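Local coordinates for attaching and effacing protein, pathogenesis factor (PDB 4E9L) that probably acts as an adhesin of the intimin/invasin family, this piece being part of its run of immunoglobulin-like domains, at residues Ala189-Val201 / Thr213-Ile226. Sequence-based numbering, arbitrary orientation.
Sequences ADALSSNQSKVSV and TVTLVAKDAHGNAI
The carboxylate of Asp-220 is gripped by the backbone of Asp-190 and by its own turn. The backbone N of Asp-190 donates to the anti lone pair of Asp-220 OD2 (2.8 Å), while Asn-224 ND2 bonds to the same oxygen from the syn side, nearly straight, so two N-H groups fix the carboxylate's rotation. OD1 is met from above the carboxylate plane by Asn-224 N, well out of it. The amide of Asn-224 reaches further, bonding to the backbone of Thr-162 and Ala-164, consistent with a contact at the junction with the preceding immunoglobulin-like domain. With chi1 at 75°, CG of Asp-220 sits between its backbone N and carbonyl carbon, which turns the group back over the type I turn from Asp-220 to Gly-223. The imidazole of His-222 has only a loose neighbour across the contact, Asp-190 OD2 at its edge, 4.4 Å from His-222 CE1. A water links Ala-191 O to Ala-221 N.

Away from the turn the two segments pair as neighbouring strands in one sheet of an immunoglobulin-like sandwich, 198-201 at the sheet's outer edge and antiparallel to 213-217 at 163°. Lys-198 with Val-217 and Ser-200 with Thr-215 are the hydrogen-bonded pairs. Where the ladder loosens, a side chain replaces a backbone acceptor: Lys-219 N donates to Ser-197 OG (2.8 Å, 172°), and the hydroxyl donates in turn to Ser-193 O, above that carbonyl's plane. On the inward face Val-199 CG2 meets Val-214 CG1 at 3.5 Å; Val-199 and Leu-216 pack on Pro-273 of the opposing sheet, Val-199 also on Ala-281 and Ala-285, while Val-214 touches Leu-260. Nearer the turn, Ile-226 pushes CD1 tightly against Leu-192 CA, while Ile-226 CG1 touches Ala-189 CB at 3.8 Å.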
ATOM      1  N   ALA A 189     -19.901  -2.339  -8.231  1.00 16.57           N
ATOM      2  CA  ALA A 189     -19.684  -3.348  -7.191  1.00 16.74           C
ATOM      3  C   ALA A 189     -20.678  -3.101  -6.020  1.00 21.92           C
ATOM      4  O   ALA A 189     -21.215  -1.999  -5.868  1.00 19.99           O
ATOM      5  CB  ALA A 189     -18.245  -3.257  -6.689  1.00 16.68           C
ATOM      6  N   ASP A 190     -20.946  -4.131  -5.220  1.00 18.73           N
ATOM      7  CA  ASP A 190     -21.823  -3.986  -4.065  1.00 18.94           C
ATOM      8  C   ASP A 190     -21.056  -3.280  -2.902  1.00 23.04           C
ATOM      9  O   ASP A 190     -19.945  -2.754  -3.115  1.00 22.42           O
ATOM     10  CB  ASP A 190     -22.373  -5.375  -3.659  1.00 21.70           C
ATOM     11  CG  ASP A 190     -23.762  -5.364  -3.033  1.00 32.03           C
ATOM     12  OD1 ASP A 190     -24.139  -4.333  -2.415  1.00 31.29           O
ATOM     13  OD2 ASP A 190     -24.437  -6.402  -3.088  1.00 37.69           O
ATOM     14  N   ALA A 191     -21.640  -3.247  -1.696  1.00 20.38           N
ATOM     15  CA  ALA A 191     -21.000  -2.605  -0.538  1.00 21.20           C
ATOM     16  C   ALA A 191     -19.612  -3.195  -0.253  1.00 24.80           C
ATOM     17  O   ALA A 191     -19.365  -4.379  -0.513  1.00 23.04           O
ATOM     18  CB  ALA A 191     -21.879  -2.737   0.703  1.00 22.24           C
ATOM     19  N   LEU A 192     -18.716  -2.363   0.299  1.00 22.54           N
ATOM     20  CA  LEU A 192     -17.384  -2.825   0.645  1.00 22.50           C
ATOM     21  C   LEU A 192     -17.482  -3.996   1.635  1.00 25.14           C
ATOM     22  O   LEU A 192     -18.195  -3.908   2.639  1.00 26.60           O
ATOM     23  CB  LEU A 192     -16.561  -1.659   1.224  1.00 22.79           C
ATOM     24  CG  LEU A 192     -15.059  -1.950   1.449  1.00 26.78           C
ATOM     25  CD1 LEU A 192     -14.235  -0.674   1.370  1.00 27.30           C
ATOM     26  CD2 LEU A 192     -14.825  -2.641   2.771  1.00 28.76           C
ATOM     27  N   SER A 193     -16.804  -5.096   1.312  1.00 20.44           N
ATOM     28  CA  SER A 193     -16.703  -6.285   2.153  1.00 20.37           C
ATOM     29  C   SER A 193     -15.359  -6.271   2.878  1.00 23.13           C
ATOM     30  O   SER A 193     -14.324  -6.434   2.217  1.00 20.08           O
ATOM     31  CB  SER A 193     -16.803  -7.554   1.304  1.00 22.89           C
ATOM     32  OG  SER A 193     -16.446  -8.731   2.025  1.00 28.07           O
ATOM     33  N   SER A 194     -15.363  -6.124   4.244  1.00 21.85           N
ATOM     34  CA  SER A 194     -14.141  -6.151   5.052  0.50 22.38           C
ATOM     35  C   SER A 194     -13.443  -7.505   4.903  1.00 25.05           C
ATOM     36  O   SER A 194     -12.227  -7.571   4.934  1.00 22.76           O
ATOM     37  CB  SER A 194     -14.462  -5.911   6.526  0.50 27.57           C
ATOM     38  OG  SER A 194     -15.231  -4.732   6.702  0.50 39.57           O
ATOM     39  N   ASN A 195     -14.227  -8.584   4.720  1.00 22.30           N
ATOM     40  CA  ASN A 195     -13.683  -9.947   4.583  1.00 23.10           C
ATOM     41  C   ASN A 195     -12.887 -10.174   3.309  1.00 23.90           C
ATOM     42  O   ASN A 195     -11.887 -10.879   3.349  1.00 25.14           O
ATOM     43  CB  ASN A 195     -14.798 -10.990   4.693  1.00 32.38           C
ATOM     44  CG  ASN A 195     -15.563 -10.904   5.985  1.00 63.41           C
ATOM     45  OD1 ASN A 195     -15.120 -11.390   7.032  1.00 54.89           O
ATOM     46  ND2 ASN A 195     -16.706 -10.228   5.944  1.00 58.35           N
ATOM     47  N   GLN A 196     -13.321  -9.570   2.189  1.00 17.29           N
ATOM     48  CA  GLN A 196     -12.690  -9.707   0.871  1.00 15.18           C
ATOM     49  C   GLN A 196     -11.613  -8.649   0.637  1.00 21.65           C
ATOM     50  O   GLN A 196     -10.771  -8.799  -0.258  1.00 21.70           O
ATOM     51  CB  GLN A 196     -13.759  -9.593  -0.233  1.00 15.11           C
ATOM     52  CG  GLN A 196     -14.657 -10.831  -0.363  1.00 27.74           C
ATOM     53  CD  GLN A 196     -13.897 -12.066  -0.770  1.00 52.58           C
ATOM     54  OE1 GLN A 196     -13.301 -12.142  -1.854  1.00 56.66           O
ATOM     55  NE2 GLN A 196     -13.899 -13.056   0.100  1.00 48.41           N
ATOM     56  N   SER A 197     -11.655  -7.575   1.424  1.00 18.24           N
ATOM     57  CA  SER A 197     -10.711  -6.471   1.260  1.00 16.42           C
ATOM     58  C   SER A 197      -9.457  -6.735   2.096  1.00 20.66           C
ATOM     59  O   SER A 197      -9.527  -7.406   3.128  1.00 20.85           O
ATOM     60  CB  SER A 197     -11.365  -5.147   1.628  1.00 14.70           C
ATOM     61  OG  SER A 197     -12.498  -4.921   0.805  1.00 21.62           O
ATOM     62  N   LYS A 198      -8.317  -6.209   1.650  1.00 16.03           N
ATOM     63  CA  LYS A 198      -7.058  -6.498   2.328  1.00 16.63           C
ATOM     64  C   LYS A 198      -6.171  -5.287   2.397  1.00 19.38           C
ATOM     65  O   LYS A 198      -6.052  -4.554   1.406  1.00 17.63           O
ATOM     66  CB  LYS A 198      -6.323  -7.629   1.573  1.00 19.36           C
ATOM     67  CG  LYS A 198      -5.145  -8.243   2.332  1.00 45.59           C
ATOM     68  CD  LYS A 198      -4.546  -9.449   1.611  1.00 56.51           C
ATOM     69  CE  LYS A 198      -3.294  -9.952   2.290  1.00 64.19           C
ATOM     70  NZ  LYS A 198      -2.749 -11.152   1.603  1.00 70.56           N
ATOM     71  N   VAL A 199      -5.492  -5.130   3.538  1.00 15.82           N
ATOM     72  CA  VAL A 199      -4.494  -4.087   3.772  1.00 15.80           C
ATOM     73  C   VAL A 199      -3.110  -4.744   3.986  1.00 18.85           C
ATOM     74  O   VAL A 199      -3.014  -5.769   4.655  1.00 18.31           O
ATOM     75  CB  VAL A 199      -4.874  -3.050   4.876  1.00 20.42           C
ATOM     76  CG1 VAL A 199      -5.038  -3.707   6.246  1.00 20.37           C
ATOM     77  CG2 VAL A 199      -3.823  -1.929   4.961  1.00 20.35           C
ATOM     78  N   SER A 200      -2.048  -4.121   3.444  1.00 15.79           N
ATOM     79  CA  SER A 200      -0.689  -4.628   3.492  1.00 15.73           C
ATOM     80  C   SER A 200       0.275  -3.459   3.676  1.00 19.95           C
ATOM     81  O   SER A 200      -0.020  -2.359   3.245  1.00 19.66           O
ATOM     82  CB  SER A 200      -0.402  -5.337   2.163  1.00 19.69           C
ATOM     83  OG  SER A 200       0.954  -5.714   2.000  1.00 33.92           O
ATOM     84  N   VAL A 201       1.422  -3.688   4.320  1.00 17.23           N
ATOM     85  CA  VAL A 201       2.466  -2.659   4.468  1.00 16.32           C
ATOM     86  C   VAL A 201       3.701  -3.167   3.718  1.00 19.63           C
ATOM     87  O   VAL A 201       3.941  -4.376   3.693  1.00 19.18           O
ATOM     88  CB  VAL A 201       2.791  -2.206   5.924  1.00 19.66           C
ATOM     89  CG1 VAL A 201       1.647  -1.385   6.517  1.00 19.39           C
ATOM     90  CG2 VAL A 201       3.170  -3.390   6.823  1.00 20.10           C
ATOM     91  N   THR A 213       4.882   2.333   2.734  1.00 13.67           N
ATOM     92  CA  THR A 213       3.684   2.412   1.919  1.00 12.82           C
ATOM     93  C   THR A 213       2.672   1.408   2.415  1.00 13.42           C
ATOM     94  O   THR A 213       3.005   0.249   2.696  1.00 14.43           O
ATOM     95  CB  THR A 213       3.987   2.196   0.417  1.00 15.66           C
ATOM     96  OG1 THR A 213       4.980   3.141   0.017  1.00 19.16           O
ATOM     97  CG2 THR A 213       2.731   2.382  -0.450  1.00 15.37           C
ATOM     98  N   VAL A 214       1.458   1.873   2.559  1.00 11.10           N
ATOM     99  CA  VAL A 214       0.308   1.053   2.954  1.00 12.56           C
ATOM    100  C   VAL A 214      -0.493   0.857   1.674  1.00 16.81           C
ATOM    101  O   VAL A 214      -0.757   1.845   0.986  1.00 17.55           O
ATOM    102  CB  VAL A 214      -0.554   1.756   4.029  1.00 17.85           C
ATOM    103  CG1 VAL A 214      -1.735   0.875   4.451  1.00 18.38           C
ATOM    104  CG2 VAL A 214       0.280   2.120   5.227  1.00 19.29           C
ATOM    105  N   THR A 215      -0.889  -0.386   1.357  1.00 12.83           N
ATOM    106  CA  THR A 215      -1.733  -0.654   0.180  1.00 11.94           C
ATOM    107  C   THR A 215      -3.067  -1.272   0.661  1.00 16.55           C
ATOM    108  O   THR A 215      -3.065  -2.220   1.464  1.00 16.68           O
ATOM    109  CB  THR A 215      -1.020  -1.615  -0.823  1.00 15.51           C
ATOM    110  OG1 THR A 215       0.220  -1.059  -1.255  1.00 18.99           O
ATOM    111  CG2 THR A 215      -1.857  -1.887  -2.072  1.00 14.07           C
ATOM    112  N   LEU A 216      -4.192  -0.734   0.169  1.00 12.87           N
ATOM    113  CA  LEU A 216      -5.517  -1.291   0.418  1.00 12.52           C
ATOM    114  C   LEU A 216      -6.040  -1.843  -0.923  1.00 16.21           C
ATOM    115  O   LEU A 216      -5.989  -1.144  -1.930  1.00 15.33           O
ATOM    116  CB  LEU A 216      -6.510  -0.226   0.944  1.00 12.14           C
ATOM    117  CG  LEU A 216      -8.000  -0.691   1.019  1.00 16.62           C
ATOM    118  CD1 LEU A 216      -8.227  -1.715   2.177  1.00 15.49           C
ATOM    119  CD2 LEU A 216      -8.932   0.499   1.204  1.00 21.58           C
ATOM    120  N   VAL A 217      -6.550  -3.075  -0.932  1.00 13.30           N
ATOM    121  CA  VAL A 217      -7.215  -3.601  -2.119  1.00 14.15           C
ATOM    122  C   VAL A 217      -8.677  -3.747  -1.630  1.00 18.48           C
ATOM    123  O   VAL A 217      -8.960  -4.521  -0.714  1.00 16.86           O
ATOM    124  CB  VAL A 217      -6.576  -4.886  -2.724  1.00 20.20           C
ATOM    125  CG1 VAL A 217      -7.423  -5.401  -3.880  1.00 21.54           C
ATOM    126  CG2 VAL A 217      -5.165  -4.591  -3.235  1.00 19.81           C
ATOM    127  N   ALA A 218      -9.545  -2.884  -2.122  1.00 15.50           N
ATOM    128  CA  ALA A 218     -10.925  -2.835  -1.643  1.00 16.01           C
ATOM    129  C   ALA A 218     -11.809  -3.635  -2.572  1.00 19.33           C
ATOM    130  O   ALA A 218     -11.759  -3.452  -3.795  1.00 18.34           O
ATOM    131  CB  ALA A 218     -11.407  -1.391  -1.588  1.00 16.37           C
ATOM    132  N   LYS A 219     -12.620  -4.507  -1.993  1.00 16.83           N
ATOM    133  CA  LYS A 219     -13.509  -5.365  -2.780  1.00 17.64           C
ATOM    134  C   LYS A 219     -14.875  -5.542  -2.126  1.00 21.74           C
ATOM    135  O   LYS A 219     -14.986  -5.447  -0.901  1.00 21.31           O
ATOM    136  CB  LYS A 219     -12.872  -6.767  -2.906  1.00 19.03           C
ATOM    137  CG  LYS A 219     -11.672  -6.854  -3.830  1.00 20.64           C
ATOM    138  CD  LYS A 219     -11.022  -8.219  -3.650  1.00 28.99           C
ATOM    139  CE  LYS A 219     -10.250  -8.701  -4.855  1.00 39.49           C
ATOM    140  NZ  LYS A 219      -9.205  -7.755  -5.298  1.00 46.50           N
ATOM    141  N   ASP A 220     -15.881  -5.907  -2.943  1.00 17.79           N
ATOM    142  CA  ASP A 220     -17.218  -6.280  -2.479  1.00 17.34           C
ATOM    143  C   ASP A 220     -17.218  -7.814  -2.155  1.00 20.80           C
ATOM    144  O   ASP A 220     -16.191  -8.482  -2.338  1.00 18.25           O
ATOM    145  CB  ASP A 220     -18.303  -5.866  -3.515  1.00 17.68           C
ATOM    146  CG  ASP A 220     -18.427  -6.715  -4.776  1.00 23.53           C
ATOM    147  OD1 ASP A 220     -17.692  -7.734  -4.897  1.00 22.59           O
ATOM    148  OD2 ASP A 220     -19.295  -6.392  -5.629  1.00 26.65           O
ATOM    149  N   ALA A 221     -18.342  -8.366  -1.682  1.00 21.78           N
ATOM    150  CA  ALA A 221     -18.452  -9.790  -1.312  1.00 23.82           C
ATOM    151  C   ALA A 221     -18.130 -10.786  -2.450  1.00 28.66           C
ATOM    152  O   ALA A 221     -17.695 -11.904  -2.171  1.00 27.49           O
ATOM    153  CB  ALA A 221     -19.833 -10.079  -0.729  1.00 25.37           C
ATOM    154  N   HIS A 222     -18.327 -10.372  -3.724  1.00 25.22           N
ATOM    155  CA  HIS A 222     -18.063 -11.212  -4.896  1.00 25.25           C
ATOM    156  C   HIS A 222     -16.630 -11.069  -5.396  1.00 27.55           C
ATOM    157  O   HIS A 222     -16.240 -11.725  -6.362  1.00 27.61           O
ATOM    158  CB  HIS A 222     -19.048 -10.857  -6.042  1.00 25.93           C
ATOM    159  CG  HIS A 222     -20.468 -10.765  -5.585  1.00 29.67           C
ATOM    160  ND1 HIS A 222     -21.100  -9.544  -5.451  1.00 31.31           N
ATOM    161  CD2 HIS A 222     -21.298 -11.737  -5.145  1.00 31.59           C
ATOM    162  CE1 HIS A 222     -22.312  -9.817  -4.991  1.00 30.74           C
ATOM    163  NE2 HIS A 222     -22.483 -11.123  -4.804  1.00 31.51           N
ATOM    164  N   GLY A 223     -15.868 -10.195  -4.768  1.00 23.64           N
ATOM    165  CA  GLY A 223     -14.499  -9.945  -5.196  1.00 22.38           C
ATOM    166  C   GLY A 223     -14.377  -8.878  -6.267  1.00 23.42           C
ATOM    167  O   GLY A 223     -13.314  -8.753  -6.868  1.00 23.00           O
ATOM    168  N   ASN A 224     -15.434  -8.062  -6.505  1.00 18.67           N
ATOM    169  CA  ASN A 224     -15.287  -6.958  -7.474  1.00 17.48           C
ATOM    170  C   ASN A 224     -14.487  -5.841  -6.825  1.00 20.31           C
ATOM    171  O   ASN A 224     -14.770  -5.476  -5.685  1.00 18.49           O
ATOM    172  CB  ASN A 224     -16.642  -6.403  -7.927  1.00 15.42           C
ATOM    173  CG  ASN A 224     -17.474  -7.404  -8.678  1.00 20.59           C
ATOM    174  OD1 ASN A 224     -17.070  -7.932  -9.734  1.00 21.45           O
ATOM    175  ND2 ASN A 224     -18.659  -7.673  -8.164  1.00 14.42           N
ATOM    176  N   ALA A 225     -13.542  -5.267  -7.563  1.00 18.67           N
ATOM    177  CA  ALA A 225     -12.734  -4.129  -7.128  1.00 20.16           C
ATOM    178  C   ALA A 225     -13.649  -2.894  -6.987  1.00 24.68           C
ATOM    179  O   ALA A 225     -14.556  -2.692  -7.806  1.00 24.48           O
ATOM    180  CB  ALA A 225     -11.643  -3.861  -8.156  1.00 21.19           C
ATOM    181  N   ILE A 226     -13.488  -2.132  -5.900  1.00 19.11           N
ATOM    182  CA  ILE A 226     -14.308  -0.952  -5.651  1.00 18.52           C
ATOM    183  C   ILE A 226     -13.480   0.317  -5.888  1.00 24.90           C
ATOM    184  O   ILE A 226     -12.507   0.569  -5.159  1.00 22.44           O
ATOM    185  CB  ILE A 226     -14.943  -0.962  -4.245  1.00 21.08           C
ATOM    186  CG1 ILE A 226     -15.804  -2.231  -4.021  1.00 20.25           C
ATOM    187  CG2 ILE A 226     -15.781   0.319  -4.043  1.00 22.17           C
ATOM    188  CD1 ILE A 226     -16.229  -2.407  -2.602  1.00 21.56           C
TER
HETATM  189  O   HOH W   1     -20.559  -6.717  -0.863  1.00 27.84           O